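Neutral ceramidase (Pseudomonas aeruginosa, PDB 2ZWS) catalyses the hydrolysis of ceramides to sphingosine and free fatty acid, and also the reverse synthesis, as a secreted zinc-dependent amidohydrolase. Local coordinates at residues Arg39-Ala44 with Thr578-Asp583; Gln425-Ala430 with Ala485-Leu490. All coordinates share one frame; numbering follows the deposited sequence. Where two conformers were deposited one is given.

From the N terminus, the chain first passes through residues 39-44, which lead into strand 41-49 of the large mixed sheet. It then runs on through mixed strands and helices to helix 414-428 and helix 471-488, which meet near their C-terminal ends; contact 2 closes a short loop there, its segments 55 residues apart. Beyond it the chain builds the C-terminal beta domain, and the turn at 578-583 comes back to the early strand. Contact 1 closes the larger loop, its segments 534 residues apart, with contact 2 nested inside. The centres lie about 39 Å apart on opposite sides of the chain's centre: contact 1 ties the two domains together, contact 2 joins two surface helix ends.

Contact 1 of 2, residues Arg39-Ala44 with Thr578-Asp583; sequences RQWARA and TDNDWD. With MG (magnesium ion), chain C.
Arg39 and Asp579 form the salt bridge of this contact, a side-on, two-nitrogen grip. Arg39 NE gives a hydrogen bond of 2.8 Å to Asp579 OD1, and Arg39 NH2 one of 3.0 Å to Asp579 OD2, each oxygen being met on its syn side. The guanidinium and carboxylate planes are only 23° apart, and both oxygens lie at the guanidinium edge. An extended run from CG to NE carries the arginine head to the acid. Both residues are buried and have further partners: Arg39 NH1 pairs with Asp13, while Asp579 OD2 also accepts from the backbone N of Phe559, which should help hold the carboxylate in place.

Neutral hydrogen bonds converge on OD1 of Asn580. Arg39 N approaches Asn580 OD1 in the carbonyl plane, on a lone pair, at 3.1 Å. Trp41 NE1 reaches Asn580 OD1 from above that plane at 2.9 Å, although the oxygen itself sits in the indole plane, and the ring and amide planes are 79° apart. Water 1 is a third donor, bridging OD1 to the carbonyl O of Arg39. With CG anti to its backbone N (chi1 -171°), Asn580 extends its amide into this cluster.

Thr578 to Asp581 form a type I beta turn, and Asp581 OD2 accepts from Thr578 N at 2.8 Å through its anti lone pair. Asp581 O binds the magnesium ion at 2.3 Å. Asp579 belongs to the site too, its carbonyl O 2.6 Å from the magnesium ion; water 2 binds the metal and donates to Asp579 O. The carbonyl O of His37, two residues before Arg39, and Thr584 OG1 are further ligands. This is an interdomain magnesium site, in which a turn of the C-terminal beta domain is held against the start of an N-terminal sheet strand.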
ATOM      1  N   ARG A  39      -5.853   7.045   8.397  1.00 12.06           N
ATOM      2  CA  ARG A  39      -4.497   7.349   7.965  1.00 11.67           C
ATOM      3  C   ARG A  39      -3.836   6.136   7.302  1.00 11.60           C
ATOM      4  O   ARG A  39      -4.325   5.001   7.401  1.00 11.45           O
ATOM      5  CB  ARG A  39      -3.645   7.849   9.135  1.00 11.79           C
ATOM      6  CG  ARG A  39      -4.005   9.305   9.501  1.00 13.03           C
ATOM      7  CD  ARG A  39      -2.973   9.971  10.476  1.00 13.68           C
ATOM      8  NE  ARG A  39      -3.354  11.386  10.598  1.00 13.58           N
ATOM      9  CZ  ARG A  39      -2.690  12.424  10.086  1.00 13.68           C
ATOM     10  NH1 ARG A  39      -1.491  12.284   9.526  1.00 14.28           N
ATOM     11  NH2 ARG A  39      -3.225  13.638  10.186  1.00 14.43           N
ATOM     12  N   GLN A  40      -2.718   6.410   6.634  1.00 10.31           N
ATOM     13  CA  GLN A  40      -1.875   5.407   6.006  1.00 10.40           C
ATOM     14  C   GLN A  40      -0.659   5.140   6.886  1.00 10.54           C
ATOM     15  O   GLN A  40      -0.033   6.095   7.400  1.00 10.97           O
ATOM     16  CB  GLN A  40      -1.388   5.951   4.659  1.00 10.72           C
ATOM     17  CG  GLN A  40      -2.537   6.266   3.685  1.00 11.92           C
ATOM     18  CD  GLN A  40      -2.031   6.981   2.460  1.00 11.75           C
ATOM     19  OE1 GLN A  40      -1.752   6.351   1.441  1.00 15.30           O
ATOM     20  NE2 GLN A  40      -1.843   8.253   2.565  1.00 11.16           N
ATOM     21  N   TRP A  41      -0.294   3.860   7.026  1.00 10.48           N
ATOM     22  CA  TRP A  41       0.799   3.459   7.934  1.00 10.24           C
ATOM     23  C   TRP A  41       1.793   2.557   7.224  1.00  9.88           C
ATOM     24  O   TRP A  41       1.441   1.815   6.252  1.00 10.71           O
ATOM     25  CB  TRP A  41       0.239   2.691   9.157  1.00 11.03           C
ATOM     26  CG  TRP A  41      -0.771   3.549   9.886  1.00 10.50           C
ATOM     27  CD1 TRP A  41      -2.124   3.607   9.672  1.00 13.18           C
ATOM     28  CD2 TRP A  41      -0.483   4.498  10.927  1.00 12.24           C
ATOM     29  NE1 TRP A  41      -2.698   4.545  10.513  1.00 13.53           N
ATOM     30  CE2 TRP A  41      -1.710   5.111  11.288  1.00 12.49           C
ATOM     31  CE3 TRP A  41       0.689   4.896  11.573  1.00 13.26           C
ATOM     32  CZ2 TRP A  41      -1.789   6.088  12.273  1.00 13.71           C
ATOM     33  CZ3 TRP A  41       0.611   5.868  12.553  1.00 13.31           C
ATOM     34  CH2 TRP A  41      -0.617   6.464  12.891  1.00 12.51           C
ATOM     35  N   ALA A  42       3.048   2.669   7.665  1.00 10.17           N
ATOM     36  CA  ALA A  42       4.064   1.666   7.394  1.00  9.97           C
ATOM     37  C   ALA A  42       4.153   0.777   8.634  1.00 10.29           C
ATOM     38  O   ALA A  42       4.257   1.276   9.756  1.00 10.38           O
ATOM     39  CB  ALA A  42       5.413   2.322   7.154  1.00 10.63           C
ATOM     40  N   ARG A  43       4.110  -0.525   8.412  1.00  9.85           N
ATOM     41  CA  ARG A  43       4.168  -1.513   9.509  1.00  9.46           C
ATOM     42  C   ARG A  43       5.405  -2.353   9.257  1.00  9.83           C
ATOM     43  O   ARG A  43       5.501  -3.039   8.227  1.00  9.44           O
ATOM     44  CB  ARG A  43       2.898  -2.383   9.476  1.00 11.19           C
ATOM     45  CG  ARG A  43       1.649  -1.654   9.988  1.00 10.50           C
ATOM     46  CD  ARG A  43       0.368  -2.486   9.822  1.00 11.23           C
ATOM     47  NE  ARG A  43      -0.799  -1.836  10.426  1.00 12.11           N
ATOM     48  CZ  ARG A  43      -1.588  -0.974   9.784  1.00 12.57           C
ATOM     49  NH1 ARG A  43      -1.335  -0.680   8.513  1.00 12.84           N
ATOM     50  NH2 ARG A  43      -2.637  -0.406  10.400  1.00 12.93           N
ATOM     51  N   ALA A  44       6.363  -2.270  10.167  1.00 10.56           N
ATOM     52  CA  ALA A  44       7.681  -2.891  10.003  1.00 10.01           C
ATOM     53  C   ALA A  44       7.851  -4.069  10.923  1.00 10.72           C
ATOM     54  O   ALA A  44       7.471  -4.001  12.119  1.00 11.60           O
ATOM     55  CB  ALA A  44       8.787  -1.880  10.287  1.00 11.39           C
ATOM     56  N   THR A 578      -9.512   9.721  17.120  1.00 15.74           N
ATOM     57  CA  THR A 578      -8.587  10.573  16.412  0.50 16.51           C
ATOM     58  C   THR A 578      -8.982  10.529  14.918  1.00 14.46           C
ATOM     59  O   THR A 578      -9.925   9.810  14.563  1.00 14.81           O
ATOM     60  CB  THR A 578      -7.164  10.035  16.731  0.50 17.89           C
ATOM     61  OG1 THR A 578      -6.697  10.656  17.934  0.50 20.47           O
ATOM     62  CG2 THR A 578      -6.195  10.270  15.634  0.50 20.01           C
ATOM     63  N   ASP A 579      -8.263  11.240  14.042  1.00 14.39           N
ATOM     64  CA  ASP A 579      -8.593  11.157  12.613  1.00 13.39           C
ATOM     65  C   ASP A 579      -8.270   9.788  11.990  1.00 12.98           C
ATOM     66  O   ASP A 579      -8.728   9.501  10.892  1.00 13.81           O
ATOM     67  CB  ASP A 579      -8.035  12.345  11.781  1.00 13.78           C
ATOM     68  CG  ASP A 579      -6.506  12.371  11.673  1.00 13.91           C
ATOM     69  OD1 ASP A 579      -5.835  11.325  11.916  1.00 15.78           O
ATOM     70  OD2 ASP A 579      -5.981  13.439  11.262  1.00 12.81           O
ATOM     71  N   ASN A 580      -7.505   8.953  12.692  1.00 12.32           N
ATOM     72  CA  ASN A 580      -7.194   7.632  12.186  1.00 12.68           C
ATOM     73  C   ASN A 580      -8.369   6.672  12.272  1.00 13.62           C
ATOM     74  O   ASN A 580      -8.436   5.695  11.518  1.00 13.02           O
ATOM     75  CB  ASN A 580      -6.031   7.006  12.939  1.00 12.70           C
ATOM     76  CG  ASN A 580      -5.563   5.734  12.300  1.00 12.88           C
ATOM     77  OD1 ASN A 580      -5.329   5.683  11.087  1.00 12.60           O
ATOM     78  ND2 ASN A 580      -5.431   4.685  13.109  1.00 13.51           N
ATOM     79  N   ASP A 581      -9.298   6.936  13.190  1.00 14.12           N
ATOM     80  CA  ASP A 581     -10.306   5.931  13.510  1.00 13.97           C
ATOM     81  C   ASP A 581     -11.380   5.764  12.420  1.00 13.16           C
ATOM     82  O   ASP A 581     -11.781   6.730  11.781  1.00 13.26           O
ATOM     83  CB  ASP A 581     -10.898   6.223  14.870  1.00 14.81           C
ATOM     84  CG  ASP A 581      -9.888   5.971  15.967  1.00 16.43           C
ATOM     85  OD1 ASP A 581      -9.377   4.824  16.032  1.00 16.99           O
ATOM     86  OD2 ASP A 581      -9.557   6.921  16.723  1.00 17.21           O
ATOM     87  N   TRP A 582     -11.858   4.534  12.240  1.00 13.33           N
ATOM     88  CA  TRP A 582     -12.933   4.255  11.285  1.00 13.64           C
ATOM     89  C   TRP A 582     -14.179   5.121  11.521  1.00 13.31           C
ATOM     90  O   TRP A 582     -14.818   5.532  10.550  1.00 13.74           O
ATOM     91  CB  TRP A 582     -13.334   2.773  11.385  1.00 13.81           C
ATOM     92  CG  TRP A 582     -14.428   2.401  10.472  1.00 14.17           C
ATOM     93  CD1 TRP A 582     -15.752   2.290  10.794  1.00 15.73           C
ATOM     94  CD2 TRP A 582     -14.314   2.083   9.081  1.00 15.73           C
ATOM     95  NE1 TRP A 582     -16.469   1.931   9.678  1.00 16.44           N
ATOM     96  CE2 TRP A 582     -15.617   1.787   8.621  1.00 17.39           C
ATOM     97  CE3 TRP A 582     -13.239   2.010   8.180  1.00 16.28           C
ATOM     98  CZ2 TRP A 582     -15.886   1.456   7.298  1.00 15.28           C
ATOM     99  CZ3 TRP A 582     -13.513   1.654   6.835  1.00 16.50           C
ATOM    100  CH2 TRP A 582     -14.829   1.389   6.421  1.00 16.54           C
ATOM    101  N   ASP A 583     -14.501   5.389  12.796  1.00 13.53           N
ATOM    102  CA  ASP A 583     -15.754   6.069  13.158  1.00 14.21           C
ATOM    103  C   ASP A 583     -15.713   7.573  12.895  1.00 14.07           C
ATOM    104  O   ASP A 583     -16.738   8.239  13.023  1.00 14.93           O
ATOM    105  CB  ASP A 583     -16.128   5.852  14.618  1.00 15.54           C
ATOM    106  CG  ASP A 583     -16.465   4.427  14.924  1.00 17.95           C
ATOM    107  OD1 ASP A 583     -16.956   3.715  14.024  1.00 22.32           O
ATOM    108  OD2 ASP A 583     -16.234   4.027  16.086  1.00 20.26           O
TER
HETATM  109 MG    MG C 648     -11.227   8.735  10.756  1.00 13.08          MG
HETATM  110  O   HOH W   1      -5.517   3.280   9.221  1.00 18.63           O
HETATM  111  O   HOH W   2     -10.701  11.098   9.999  1.00 16.09           O

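Contact 2 of 2, residues Gln425-Ala430 with Ala485-Leu490; sequences QAASEA and ALRERL. With PLM (palmitic acid), chain G.
Near the C-terminal ends of helices 414-428 and 471-488, the backbone carbonyl of Ala427 meets the side chain of Arg487, and just past that arginine the second helix breaks at Arg489, which has positive phi. This is a surface contact between the C-terminal parts of two helices, bridged by a hydrogen bond from an arginine of one to a main-chain carbonyl near the C-terminal end of the other. It is small, burying 133 Å² in all, and lies away from the zinc and magnesium sites.

Arg487 does nearly all the reaching. It leaves its helix pointing away from its own N (chi1 -178°), and the chain then bends at chi3 (72°), turning the guanidinium edge towards Ala427. Arg487 NH1 donates to Ala427 O over 2.9 Å, in the carbonyl plane and on a lone pair, with an N-H...O angle of 158°. A carbonyl at this end of a helix probably carries extra negative potential, which would suit a cationic donor. Arg487 CD lies 3.3 Å from Ala427 O, and the methyl CB of Ala430 is 4.3 Å from Arg487 CD; the side chain also touches Ala431.

The next residue, Glu488, fixes the rotation of the guanidinium, which is held by Glu488 through NE and by Ala427 through NH1. NH2 adds only a weak bond to the same carboxylate oxygen. The main link is the salt bridge from Arg487 NE to Glu488 OE1, 2.7 Å long, which uses the anti lone pair of that oxygen.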
ATOM      1  N   GLN A 425       9.506 -23.251  -5.452  1.00 16.96           N
ATOM      2  CA  GLN A 425       9.388 -24.370  -4.514  1.00 17.28           C
ATOM      3  C   GLN A 425      10.132 -25.615  -5.036  1.00 17.36           C
ATOM      4  O   GLN A 425      10.799 -26.309  -4.259  1.00 17.79           O
ATOM      5  CB  GLN A 425       7.913 -24.682  -4.189  1.00 17.97           C
ATOM      6  CG  GLN A 425       7.722 -25.888  -3.234  1.00 19.10           C
ATOM      7  CD  GLN A 425       8.360 -25.683  -1.879  1.00 21.50           C
ATOM      8  OE1 GLN A 425       7.870 -24.915  -1.046  1.00 23.34           O
ATOM      9  NE2 GLN A 425       9.457 -26.377  -1.647  1.00 22.69           N
ATOM     10  N   ALA A 426      10.035 -25.890  -6.334  1.00 17.48           N
ATOM     11  CA  ALA A 426      10.765 -27.045  -6.902  1.00 18.37           C
ATOM     12  C   ALA A 426      12.277 -26.869  -6.741  1.00 18.79           C
ATOM     13  O   ALA A 426      12.968 -27.805  -6.347  1.00 20.35           O
ATOM     14  CB  ALA A 426      10.362 -27.288  -8.376  1.00 18.88           C
ATOM     15  N   ALA A 427      12.782 -25.668  -7.013  1.00 18.52           N
ATOM     16  CA  ALA A 427      14.205 -25.381  -6.898  1.00 19.18           C
ATOM     17  C   ALA A 427      14.682 -25.370  -5.448  1.00 19.44           C
ATOM     18  O   ALA A 427      15.830 -25.721  -5.163  1.00 20.75           O
ATOM     19  CB  ALA A 427      14.547 -24.063  -7.589  1.00 18.94           C
ATOM     20  N   SER A 428      13.806 -24.973  -4.531  1.00 19.36           N
ATOM     21  CA  SER A 428      14.189 -24.814  -3.116  1.00 18.84           C
ATOM     22  C   SER A 428      13.932 -25.989  -2.170  1.00 19.35           C
ATOM     23  O   SER A 428      14.378 -25.962  -1.016  1.00 18.43           O
ATOM     24  CB  SER A 428      13.511 -23.562  -2.553  1.00 18.63           C
ATOM     25  OG  SER A 428      13.931 -22.424  -3.276  1.00 20.74           O
ATOM     26  N   GLU A 429      13.231 -27.014  -2.657  1.00 20.22           N
ATOM     27  CA  GLU A 429      12.868 -28.160  -1.826  1.00 22.48           C
ATOM     28  C   GLU A 429      14.101 -28.767  -1.137  1.00 21.66           C
ATOM     29  O   GLU A 429      14.088 -29.051   0.072  1.00 21.33           O
ATOM     30  CB  GLU A 429      12.231 -29.220  -2.713  1.00 23.01           C
ATOM     31  CG  GLU A 429      10.952 -29.827  -2.184  1.00 27.87           C
ATOM     32  CD  GLU A 429      11.147 -30.777  -1.023  1.00 42.10           C
ATOM     33  OE1 GLU A 429      12.215 -31.437  -0.941  1.00 37.06           O
ATOM     34  OE2 GLU A 429      10.209 -30.884  -0.191  1.00 34.20           O
ATOM     35  N   ALA A 430      15.167 -28.958  -1.914  1.00 21.61           N
ATOM     36  CA  ALA A 430      16.410 -29.533  -1.381  1.00 22.15           C
ATOM     37  C   ALA A 430      17.079 -28.682  -0.313  1.00 22.15           C
ATOM     38  O   ALA A 430      17.892 -29.196   0.478  1.00 23.69           O
ATOM     39  CB  ALA A 430      17.399 -29.822  -2.512  1.00 22.77           C
ATOM     40  N   ALA A 485      20.711 -19.877  -6.375  1.00 16.04           N
ATOM     41  CA  ALA A 485      21.819 -19.232  -5.639  1.00 15.96           C
ATOM     42  C   ALA A 485      21.714 -19.389  -4.106  1.00 15.74           C
ATOM     43  O   ALA A 485      22.693 -19.715  -3.441  1.00 16.79           O
ATOM     44  CB  ALA A 485      21.938 -17.760  -6.036  1.00 16.11           C
ATOM     45  N   LEU A 486      20.524 -19.136  -3.552  1.00 15.55           N
ATOM     46  CA  LEU A 486      20.280 -19.380  -2.118  1.00 16.47           C
ATOM     47  C   LEU A 486      20.586 -20.816  -1.744  1.00 16.46           C
ATOM     48  O   LEU A 486      21.277 -21.074  -0.759  1.00 17.09           O
ATOM     49  CB  LEU A 486      18.817 -19.074  -1.763  1.00 17.38           C
ATOM     50  CG  LEU A 486      18.570 -17.657  -1.294  1.00 19.97           C
ATOM     51  CD1 LEU A 486      17.102 -17.297  -1.472  1.00 21.64           C
ATOM     52  CD2 LEU A 486      19.026 -17.458   0.138  1.00 21.82           C
ATOM     53  N   ARG A 487      20.072 -21.758  -2.538  1.00 15.72           N
ATOM     54  CA  ARG A 487      20.233 -23.178  -2.250  1.00 16.42           C
ATOM     55  C   ARG A 487      21.711 -23.551  -2.196  1.00 16.32           C
ATOM     56  O   ARG A 487      22.128 -24.318  -1.319  1.00 17.34           O
ATOM     57  CB  ARG A 487      19.554 -24.008  -3.330  1.00 16.54           C
ATOM     58  CG  ARG A 487      19.618 -25.543  -3.092  1.00 16.21           C
ATOM     59  CD  ARG A 487      18.961 -26.249  -4.251  1.00 16.75           C
ATOM     60  NE  ARG A 487      19.778 -26.192  -5.467  1.00 19.27           N
ATOM     61  CZ  ARG A 487      19.313 -26.253  -6.711  1.00 19.62           C
ATOM     62  NH1 ARG A 487      18.002 -26.301  -6.961  1.00 18.10           N
ATOM     63  NH2 ARG A 487      20.174 -26.246  -7.724  1.00 21.84           N
ATOM     64  N   GLU A 488      22.462 -23.051  -3.172  1.00 16.91           N
ATOM     65  CA  GLU A 488      23.866 -23.437  -3.346  1.00 17.33           C
ATOM     66  C   GLU A 488      24.821 -22.586  -2.526  1.00 17.05           C
ATOM     67  O   GLU A 488      26.055 -22.790  -2.568  1.00 17.56           O
ATOM     68  CB  GLU A 488      24.233 -23.349  -4.829  1.00 18.17           C
ATOM     69  CG  GLU A 488      23.446 -24.281  -5.724  1.00 20.66           C
ATOM     70  CD  GLU A 488      23.506 -25.742  -5.278  1.00 24.59           C
ATOM     71  OE1 GLU A 488      22.457 -26.418  -5.264  1.00 26.88           O
ATOM     72  OE2 GLU A 488      24.610 -26.228  -4.930  1.00 25.72           O
ATOM     73  N   ARG A 489      24.214 -21.705  -1.730  0.50 18.50           N
ATOM     74  CA  ARG A 489      24.893 -20.583  -1.118  0.50 20.42           C
ATOM     75  C   ARG A 489      25.360 -19.838  -2.380  0.50 20.72           C
ATOM     76  O   ARG A 489      24.744 -19.984  -3.424  0.50 22.38           O
ATOM     77  CB  ARG A 489      25.988 -21.052  -0.141  0.50 22.36           C
ATOM     78  CG  ARG A 489      25.558 -22.191   0.834  0.50 21.50           C
ATOM     79  CD  ARG A 489      24.578 -21.751   1.940  0.50 25.50           C
ATOM     80  NE  ARG A 489      24.154 -22.819   2.870  0.50 17.32           N
ATOM     81  CZ  ARG A 489      23.466 -22.598   4.001  0.50 28.97           C
ATOM     82  NH1 ARG A 489      23.151 -21.351   4.349  0.50 19.36           N
ATOM     83  NH2 ARG A 489      23.087 -23.607   4.779  0.50 20.49           N
ATOM     84  N   LEU A 490      26.399 -19.049  -2.375  0.50 20.85           N
ATOM     85  CA  LEU A 490      26.671 -18.410  -3.663  0.50 19.65           C
ATOM     86  C   LEU A 490      25.848 -17.152  -3.906  0.50 19.09           C
ATOM     87  O   LEU A 490      24.629 -17.113  -3.676  0.50 18.86           O
ATOM     88  CB  LEU A 490      26.388 -19.360  -4.843  0.50 20.04           C
ATOM     89  CG  LEU A 490      27.405 -20.435  -5.232  0.50 19.22           C
ATOM     90  CD1 LEU A 490      27.220 -20.869  -6.696  0.50 18.52           C
ATOM     91  CD2 LEU A 490      28.835 -19.936  -4.976  0.50 17.62           C
TER
HETATM   92  C1  PLM G 652      26.468 -15.246   0.046  1.00 59.07           C
HETATM   93  O1  PLM G 652      26.208 -14.772   1.182  1.00 44.59           O
HETATM   94  O2  PLM G 652      26.278 -16.468  -0.166  1.00 43.97           O
HETATM   95  C2  PLM G 652      27.010 -14.360  -1.049  1.00 46.44           C
HETATM   96  C3  PLM G 652      26.117 -13.130  -1.191  1.00 45.14           C
HETATM   97  C4  PLM G 652      26.729 -12.135  -2.169  1.00 48.61           C
HETATM   98  C5  PLM G 652      27.884 -11.314  -1.600  1.00 45.59           C
HETATM   99  C6  PLM G 652      28.176 -10.158  -2.551  1.00 46.77           C
HETATM  100  C7  PLM G 652      29.323 -10.489  -3.498  1.00 45.90           C
HETATM  101  C8  PLM G 652      28.846 -10.756  -4.920  1.00 45.29           C
HETATM  102  C9  PLM G 652      30.029 -10.865  -5.879  1.00 45.52           C
HETATM  103  CA  PLM G 652      29.991 -12.152  -6.695  1.00 45.04           C
HETATM  104  CB  PLM G 652      29.315 -11.933  -8.046  1.00 46.09           C
HETATM  105  CC  PLM G 652      28.313 -13.049  -8.318  1.00 45.81           C
HETATM  106  CD  PLM G 652      28.631 -13.784  -9.616  1.00 46.18           C
HETATM  107  CE  PLM G 652      27.947 -15.146  -9.681  1.00 48.26           C
HETATM  108  CF  PLM G 652      26.569 -15.060 -10.334  1.00 43.32           C
HETATM  109  CG  PLM G 652      26.658 -15.100 -11.856  1.00 47.92           C